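Local atomic coordinates of peptide ABC transporter permease (Staphylococcus hominis, PDB entry 6EXS), a protein that probably carries small peptides, including thioalcohol-conjugated malodour precursors of the human axilla, across the membrane as a POT-family member of the major facilitator superfamily. Residues Phe172-Asn177 with Thr327-Glu332; Arg282-Ala287 with Ala421-Pro426. All blocks are in the same frame, centred on the assembly; numbering follows the deposited sequence.

How the contacts relate
From the N terminus, the chain first reaches 172-177, the end of helix 147-174, then 282-287 near the start of helix 279-302. It returns to the first at 327-332, the end of the second hairpin strand and the residues after it, where contact 1 closes a mostly helical loop of 149 residues. Contact 2 closes later, when 421-426, the short helix 420-423 and the turn leaving it, meets 282-287. The segments alternate, so the two loops cross. The contacts lie on opposite sides of the chain's centre, their own centres about 46 Å apart. In the usual MFS arrangement, contact 1 would span the N- and C-terminal halves, while contact 2 would stay within the C-terminal one.

Contact 1: residues Phe172-Asn177 with Thr327-Glu332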
ATOM      1  N   PHE A 172     -19.221  -6.989 -12.320  1.00 42.44           N
ATOM      2  CA  PHE A 172     -18.383  -7.781 -13.220  1.00 42.35           C
ATOM      3  C   PHE A 172     -17.943  -9.103 -12.611  1.00 47.32           C
ATOM      4  O   PHE A 172     -17.832 -10.086 -13.337  1.00 47.20           O
ATOM      5  CB  PHE A 172     -17.201  -6.965 -13.725  1.00 43.79           C
ATOM      6  CG  PHE A 172     -17.592  -5.837 -14.641  1.00 45.34           C
ATOM      7  CD1 PHE A 172     -17.944  -4.592 -14.128  1.00 47.76           C
ATOM      8  CD2 PHE A 172     -17.580  -6.007 -16.018  1.00 47.85           C
ATOM      9  CE1 PHE A 172     -18.298  -3.543 -14.975  1.00 48.94           C
ATOM     10  CE2 PHE A 172     -17.918  -4.951 -16.867  1.00 51.41           C
ATOM     11  CZ  PHE A 172     -18.275  -3.724 -16.339  1.00 49.17           C
ATOM     12  N   VAL A 173     -17.736  -9.139 -11.275  1.00 44.49           N
ATOM     13  CA  VAL A 173     -17.418 -10.362 -10.522  1.00 44.08           C
ATOM     14  C   VAL A 173     -18.690 -11.233 -10.512  1.00 49.05           C
ATOM     15  O   VAL A 173     -18.601 -12.431 -10.791  1.00 50.51           O
ATOM     16  CB  VAL A 173     -16.902 -10.082  -9.083  1.00 46.76           C
ATOM     17  CG1 VAL A 173     -16.411 -11.366  -8.415  1.00 46.70           C
ATOM     18  CG2 VAL A 173     -15.801  -9.025  -9.083  1.00 45.52           C
ATOM     19  N   ASP A 174     -19.873 -10.622 -10.246  1.00 44.60           N
ATOM     20  CA  ASP A 174     -21.169 -11.322 -10.236  1.00 44.93           C
ATOM     21  C   ASP A 174     -21.488 -12.031 -11.565  1.00 48.58           C
ATOM     22  O   ASP A 174     -21.855 -13.202 -11.541  1.00 49.75           O
ATOM     23  CB  ASP A 174     -22.313 -10.365  -9.843  1.00 46.97           C
ATOM     24  CG  ASP A 174     -22.365  -9.984  -8.373  1.00 55.61           C
ATOM     25  OD1 ASP A 174     -21.766 -10.708  -7.548  1.00 56.14           O
ATOM     26  OD2 ASP A 174     -23.056  -8.992  -8.041  1.00 60.89           O
ATOM     27  N   ILE A 175     -21.327 -11.341 -12.715  1.00 43.99           N
ATOM     28  CA  ILE A 175     -21.580 -11.912 -14.048  1.00 44.10           C
ATOM     29  C   ILE A 175     -20.356 -12.678 -14.592  1.00 47.10           C
ATOM     30  O   ILE A 175     -20.423 -13.218 -15.699  1.00 48.21           O
ATOM     31  CB  ILE A 175     -22.134 -10.868 -15.076  1.00 47.45           C
ATOM     32  CG1 ILE A 175     -21.102  -9.754 -15.396  1.00 47.58           C
ATOM     33  CG2 ILE A 175     -23.481 -10.302 -14.622  1.00 47.47           C
ATOM     34  CD1 ILE A 175     -21.370  -8.938 -16.654  1.00 56.17           C
ATOM     35  N   ARG A 176     -19.251 -12.726 -13.816  1.00 41.64           N
ATOM     36  CA  ARG A 176     -17.989 -13.425 -14.139  1.00 40.91           C
ATOM     37  C   ARG A 176     -17.288 -12.853 -15.410  1.00 44.32           C
ATOM     38  O   ARG A 176     -16.597 -13.570 -16.135  1.00 43.90           O
ATOM     39  CB  ARG A 176     -18.183 -14.972 -14.220  1.00 40.55           C
ATOM     40  CG  ARG A 176     -18.862 -15.621 -13.005  1.00 41.95           C
ATOM     41  CD  ARG A 176     -17.956 -15.681 -11.787  1.00 48.39           C
ATOM     42  NE  ARG A 176     -18.546 -16.465 -10.701  1.00 53.23           N
ATOM     43  CZ  ARG A 176     -18.975 -15.965  -9.544  1.00 60.50           C
ATOM     44  NH1 ARG A 176     -19.480 -16.764  -8.618  1.00 34.53           N
ATOM     45  NH2 ARG A 176     -18.879 -14.666  -9.296  1.00 53.75           N
ATOM     46  N   ASN A 177     -17.456 -11.545 -15.648  1.00 40.63           N
ATOM     47  CA  ASN A 177     -16.833 -10.840 -16.762  1.00 39.73           C
ATOM     48  C   ASN A 177     -15.612 -10.118 -16.210  1.00 42.55           C
ATOM     49  O   ASN A 177     -15.647  -8.915 -15.969  1.00 43.05           O
ATOM     50  CB  ASN A 177     -17.838  -9.876 -17.424  1.00 36.50           C
ATOM     51  CG  ASN A 177     -17.375  -9.199 -18.697  1.00 56.00           C
ATOM     52  OD1 ASN A 177     -17.996  -8.243 -19.159  1.00 59.17           O
ATOM     53  ND2 ASN A 177     -16.283  -9.651 -19.300  1.00 44.07           N
ATOM     54  N   THR A 327     -31.930  -5.754   5.561  1.00 49.00           N
ATOM     55  CA  THR A 327     -31.196  -6.955   5.166  1.00 49.22           C
ATOM     56  C   THR A 327     -30.920  -6.926   3.651  1.00 55.63           C
ATOM     57  O   THR A 327     -31.820  -6.648   2.857  1.00 57.17           O
ATOM     58  CB  THR A 327     -31.887  -8.235   5.699  1.00 53.98           C
ATOM     59  OG1 THR A 327     -31.034  -9.367   5.528  1.00 52.97           O
ATOM     60  CG2 THR A 327     -33.263  -8.495   5.088  1.00 49.07           C
ATOM     61  N   THR A 328     -29.657  -7.157   3.264  1.00 51.59           N
ATOM     62  CA  THR A 328     -29.225  -7.148   1.863  1.00 50.66           C
ATOM     63  C   THR A 328     -28.021  -8.056   1.636  1.00 52.32           C
ATOM     64  O   THR A 328     -27.215  -8.225   2.546  1.00 50.82           O
ATOM     65  CB  THR A 328     -28.994  -5.690   1.370  1.00 59.56           C
ATOM     66  OG1 THR A 328     -28.945  -5.674  -0.055  1.00 64.79           O
ATOM     67  CG2 THR A 328     -27.734  -5.032   1.958  1.00 51.98           C
ATOM     68  N   ARG A 329     -27.895  -8.623   0.416  1.00 48.97           N
ATOM     69  CA  ARG A 329     -26.760  -9.458   0.003  1.00 47.66           C
ATOM     70  C   ARG A 329     -25.520  -8.561  -0.085  1.00 50.05           C
ATOM     71  O   ARG A 329     -25.588  -7.472  -0.657  1.00 50.10           O
ATOM     72  CB  ARG A 329     -27.035 -10.092  -1.364  1.00 47.46           C
ATOM     73  CG  ARG A 329     -25.985 -11.102  -1.801  1.00 56.83           C
ATOM     74  CD  ARG A 329     -25.583 -10.896  -3.248  1.00 67.06           C
ATOM     75  NE  ARG A 329     -24.222 -11.376  -3.493  1.00 78.52           N
ATOM     76  CZ  ARG A 329     -23.405 -10.894  -4.426  1.00 89.87           C
ATOM     77  NH1 ARG A 329     -23.801  -9.905  -5.223  1.00 69.94           N
ATOM     78  NH2 ARG A 329     -22.183 -11.393  -4.567  1.00 77.85           N
ATOM     79  N   PHE A 330     -24.410  -9.002   0.515  1.00 44.84           N
ATOM     80  CA  PHE A 330     -23.145  -8.279   0.515  1.00 43.02           C
ATOM     81  C   PHE A 330     -22.192  -8.927  -0.501  1.00 45.15           C
ATOM     82  O   PHE A 330     -21.850 -10.101  -0.364  1.00 46.23           O
ATOM     83  CB  PHE A 330     -22.532  -8.280   1.930  1.00 44.65           C
ATOM     84  CG  PHE A 330     -21.404  -7.292   2.139  1.00 44.99           C
ATOM     85  CD1 PHE A 330     -21.668  -5.979   2.511  1.00 47.68           C
ATOM     86  CD2 PHE A 330     -20.079  -7.685   1.994  1.00 45.82           C
ATOM     87  CE1 PHE A 330     -20.626  -5.068   2.705  1.00 47.97           C
ATOM     88  CE2 PHE A 330     -19.039  -6.778   2.192  1.00 47.92           C
ATOM     89  CZ  PHE A 330     -19.318  -5.475   2.551  1.00 46.44           C
ATOM     90  N   GLY A 331     -21.830  -8.177  -1.535  1.00 38.78           N
ATOM     91  CA  GLY A 331     -20.906  -8.638  -2.560  1.00 37.82           C
ATOM     92  C   GLY A 331     -19.493  -8.706  -2.016  1.00 41.44           C
ATOM     93  O   GLY A 331     -19.036  -7.760  -1.364  1.00 39.96           O
ATOM     94  N   GLU A 332     -18.797  -9.838  -2.264  1.00 39.24           N
ATOM     95  CA  GLU A 332     -17.443 -10.142  -1.763  1.00 38.11           C
ATOM     96  C   GLU A 332     -16.423  -9.040  -2.019  1.00 40.89           C
ATOM     97  O   GLU A 332     -15.576  -8.836  -1.154  1.00 40.67           O
ATOM     98  CB  GLU A 332     -16.920 -11.507  -2.250  1.00 39.63           C
ATOM     99  CG  GLU A 332     -16.847 -11.684  -3.759  1.00 48.22           C
ATOM    100  CD  GLU A 332     -18.067 -12.292  -4.418  1.00 63.69           C
ATOM    101  OE1 GLU A 332     -19.172 -11.720  -4.282  1.00 49.87           O
ATOM    102  OE2 GLU A 332     -17.908 -13.317  -5.119  1.00 62.75           O
TER
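Asp174 and Arg329 meet tip to tip in a salt bridge that joins the last turn of helix 147-174 to the strand 326-329 of a beta-hairpin. Arg329 sends CG off anti to its backbone N (chi1 -173°), beginning the reach. The most direct bond runs from Arg329 NH1 to Asp174 OD2, 3.1 Å at 143°, on the syn side but tilted out of the carboxylate plane. Asp174 OD1 takes two weaker bonds, from Arg329 NH2 at 3.1 Å and from NH1 at 3.2 Å. The carboxylate and guanidinium planes stand 53° apart, and Gly331 CA lies 3.6 Å above the latter, offset toward its rim. Arg329 NH2 also bridges to Glu332 OE1 at 3.0 Å. This three-residue network, which would link the two halves of an MFS transporter, probably lets Arg329 offset the repulsion between the two carboxylates; Gln170 NE2 bonds to both Asp174 OD1 and Glu332 OE1. The helix ends in a Schellman motif, with Arg176 at positive phi; its NH2 reaches Val173 O at 2.7 Å, while its backbone N approaches that oxygen from the opposite face. Val173 CG1 lies beside Glu332 OE2, and on helix 16-44 Met38 touches Val173 and Phe41 touches Glu332.

Contact 2: residues Arg282-Ala287 with Ala421-Pro426; sequences RSRVKA and AVKLAP
Arg284 reaches from helix 279-302 across the turn that follows helix 420-423, bringing its guanidinium against the backbone of Lys423 to Ala425. Its CG is anti to its own carbonyl carbon (chi1 -69°), and after an extended chi2 the chain bends at chi3 (-57°), turning NE; an extended chi4 (178°) then carries CZ onward, with the nitrogens near Lys423 and Ala425. Leu424 CA sits over one face of the group. Arg284 NH1 comes within 2.8 Å of Lys423 O, and NH2 within 3.4 Å of Ala425 O, but neither has the angle of a hydrogen bond, though the positive group probably still gains from both carbonyls. Lys423, bent at chi2 and chi4, brings NZ to the edge of the guanidinium, in its plane and 3.9 Å from Arg284 NH1; the like charges probably repel. Leu424 supplies much of the apolar contact: CD2 packs against Arg284 CB at 3.8 Å, approaches Arg284 O at 3.4 Å and touches Ala287 CB. Pro426 crosses Val285 at about a right angle, its CG 4.1 Å from Val285 CG2. Further along helix 279-302, Phe288 and Leu291 touch Leu424, as does Met433 of helix 430-451, while Val285 packs on Phe268, Met271 and Leu272 of helix 249-273.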
ATOM      1  N   ARG A 282      20.928   9.960  16.025  1.00 75.48           N
ATOM      2  CA  ARG A 282      21.134   8.516  16.127  1.00 74.67           C
ATOM      3  C   ARG A 282      20.176   7.940  17.171  1.00 77.58           C
ATOM      4  O   ARG A 282      19.656   6.838  16.974  1.00 76.96           O
ATOM      5  CB  ARG A 282      22.597   8.220  16.496  1.00 75.39           C
ATOM      6  CG  ARG A 282      22.969   6.743  16.499  1.00 84.88           C
ATOM      7  CD  ARG A 282      24.455   6.520  16.690  1.00 97.47           C
ATOM      8  NE  ARG A 282      25.189   6.664  15.432  1.00108.32           N
ATOM      9  CZ  ARG A 282      25.895   7.737  15.087  1.00124.66           C
ATOM     10  NH1 ARG A 282      25.988   8.773  15.913  1.00114.43           N
ATOM     11  NH2 ARG A 282      26.526   7.776  13.924  1.00110.65           N
ATOM     12  N   SER A 283      19.935   8.691  18.266  1.00 73.67           N
ATOM     13  CA  SER A 283      19.022   8.300  19.340  1.00 73.21           C
ATOM     14  C   SER A 283      17.556   8.231  18.888  1.00 74.42           C
ATOM     15  O   SER A 283      16.816   7.383  19.383  1.00 73.73           O
ATOM     16  CB  SER A 283      19.180   9.208  20.553  1.00 77.52           C
ATOM     17  OG  SER A 283      20.155   8.672  21.431  1.00 86.88           O
ATOM     18  N   ARG A 284      17.153   9.096  17.938  1.00 68.98           N
ATOM     19  CA  ARG A 284      15.805   9.114  17.373  1.00 66.94           C
ATOM     20  C   ARG A 284      15.606   7.945  16.394  1.00 69.86           C
ATOM     21  O   ARG A 284      14.476   7.468  16.242  1.00 69.15           O
ATOM     22  CB  ARG A 284      15.513  10.450  16.681  1.00 67.05           C
ATOM     23  CG  ARG A 284      15.379  11.638  17.631  1.00 81.10           C
ATOM     24  CD  ARG A 284      15.010  12.919  16.897  1.00 95.90           C
ATOM     25  NE  ARG A 284      15.973  13.260  15.845  1.00110.53           N
ATOM     26  CZ  ARG A 284      15.860  14.303  15.028  1.00127.11           C
ATOM     27  NH1 ARG A 284      14.830  15.133  15.138  1.00116.32           N
ATOM     28  NH2 ARG A 284      16.778  14.527  14.100  1.00114.45           N
ATOM     29  N   VAL A 285      16.700   7.485  15.735  1.00 65.86           N
ATOM     30  CA  VAL A 285      16.712   6.347  14.798  1.00 64.25           C
ATOM     31  C   VAL A 285      16.422   5.052  15.575  1.00 67.79           C
ATOM     32  O   VAL A 285      15.536   4.297  15.176  1.00 66.38           O
ATOM     33  CB  VAL A 285      18.031   6.263  13.971  1.00 68.37           C
ATOM     34  CG1 VAL A 285      18.101   4.978  13.143  1.00 67.37           C
ATOM     35  CG2 VAL A 285      18.196   7.488  13.075  1.00 67.70           C
ATOM     36  N   LYS A 286      17.144   4.815  16.698  1.00 65.38           N
ATOM     37  CA  LYS A 286      16.916   3.634  17.539  1.00 65.46           C
ATOM     38  C   LYS A 286      15.532   3.681  18.208  1.00 67.81           C
ATOM     39  O   LYS A 286      14.931   2.631  18.441  1.00 66.98           O
ATOM     40  CB  LYS A 286      18.062   3.379  18.543  1.00 69.75           C
ATOM     41  CG  LYS A 286      18.391   4.527  19.486  1.00 86.43           C
ATOM     42  CD  LYS A 286      19.382   4.089  20.551  1.00 99.48           C
ATOM     43  CE  LYS A 286      19.741   5.195  21.513  1.00110.05           C
ATOM     44  NZ  LYS A 286      20.904   5.985  21.037  1.00119.31           N
ATOM     45  N   ALA A 287      15.006   4.902  18.448  1.00 63.56           N
ATOM     46  CA  ALA A 287      13.674   5.132  19.007  1.00 62.99           C
ATOM     47  C   ALA A 287      12.579   4.726  18.009  1.00 66.03           C
ATOM     48  O   ALA A 287      11.461   4.437  18.433  1.00 65.06           O
ATOM     49  CB  ALA A 287      13.508   6.594  19.386  1.00 63.80           C
ATOM     50  N   ALA A 421       8.319   9.894   9.999  1.00116.18           N
ATOM     51  CA  ALA A 421       9.349   9.796   8.956  1.00116.04           C
ATOM     52  C   ALA A 421      10.001  11.163   8.630  1.00120.36           C
ATOM     53  O   ALA A 421      10.910  11.228   7.796  1.00120.14           O
ATOM     54  CB  ALA A 421       8.757   9.169   7.699  1.00115.77           C
ATOM     55  N   VAL A 422       9.537  12.243   9.305  1.00117.00           N
ATOM     56  CA  VAL A 422      10.017  13.624   9.173  1.00117.12           C
ATOM     57  C   VAL A 422      10.590  14.140  10.526  1.00121.90           C
ATOM     58  O   VAL A 422      11.641  14.785  10.528  1.00122.57           O
ATOM     59  CB  VAL A 422       8.947  14.571   8.533  1.00120.21           C
ATOM     60  CG1 VAL A 422       7.672  14.674   9.373  1.00119.61           C
ATOM     61  CG2 VAL A 422       9.517  15.954   8.224  1.00120.81           C
ATOM     62  N   LYS A 423       9.913  13.823  11.659  1.00117.94           N
ATOM     63  CA  LYS A 423      10.314  14.223  13.015  1.00118.49           C
ATOM     64  C   LYS A 423      11.569  13.477  13.483  1.00121.62           C
ATOM     65  O   LYS A 423      12.564  14.115  13.828  1.00122.32           O
ATOM     66  CB  LYS A 423       9.137  14.059  14.011  1.00120.95           C
ATOM     67  CG  LYS A 423       9.471  14.305  15.493  1.00137.29           C
ATOM     68  CD  LYS A 423       9.662  15.786  15.852  1.00148.15           C
ATOM     69  CE  LYS A 423      10.187  15.981  17.257  1.00159.60           C
ATOM     70  NZ  LYS A 423      11.624  15.613  17.381  1.00167.74           N
ATOM     71  N   LEU A 424      11.527  12.133  13.472  1.00116.53           N
ATOM     72  CA  LEU A 424      12.638  11.268  13.886  1.00116.61           C
ATOM     73  C   LEU A 424      13.694  11.109  12.762  1.00118.99           C
ATOM     74  O   LEU A 424      14.595  10.273  12.874  1.00119.06           O
ATOM     75  CB  LEU A 424      12.099   9.891  14.348  1.00116.33           C
ATOM     76  CG  LEU A 424      11.128   9.893  15.542  1.00121.17           C
ATOM     77  CD1 LEU A 424       9.939   8.998  15.280  1.00120.22           C
ATOM     78  CD2 LEU A 424      11.821   9.488  16.830  1.00124.68           C
ATOM     79  N   ALA A 425      13.598  11.943  11.705  1.00113.93           N
ATOM     80  CA  ALA A 425      14.474  11.914  10.533  1.00113.25           C
ATOM     81  C   ALA A 425      15.757  12.756  10.642  1.00117.04           C
ATOM     82  O   ALA A 425      15.674  13.947  10.966  1.00116.66           O
ATOM     83  CB  ALA A 425      13.694  12.322   9.291  1.00112.84           C
ATOM     84  N   PRO A 426      16.943  12.176  10.309  1.00113.45           N
ATOM     85  CA  PRO A 426      18.179  12.979  10.310  1.00114.20           C
ATOM     86  C   PRO A 426      18.228  13.881   9.069  1.00116.60           C
ATOM     87  O   PRO A 426      17.580  13.570   8.063  1.00114.92           O
ATOM     88  CB  PRO A 426      19.301  11.927  10.298  1.00116.66           C
ATOM     89  CG  PRO A 426      18.616  10.579  10.359  1.00120.24           C
ATOM     90  CD  PRO A 426      17.221  10.792   9.879  1.00114.48           C
TER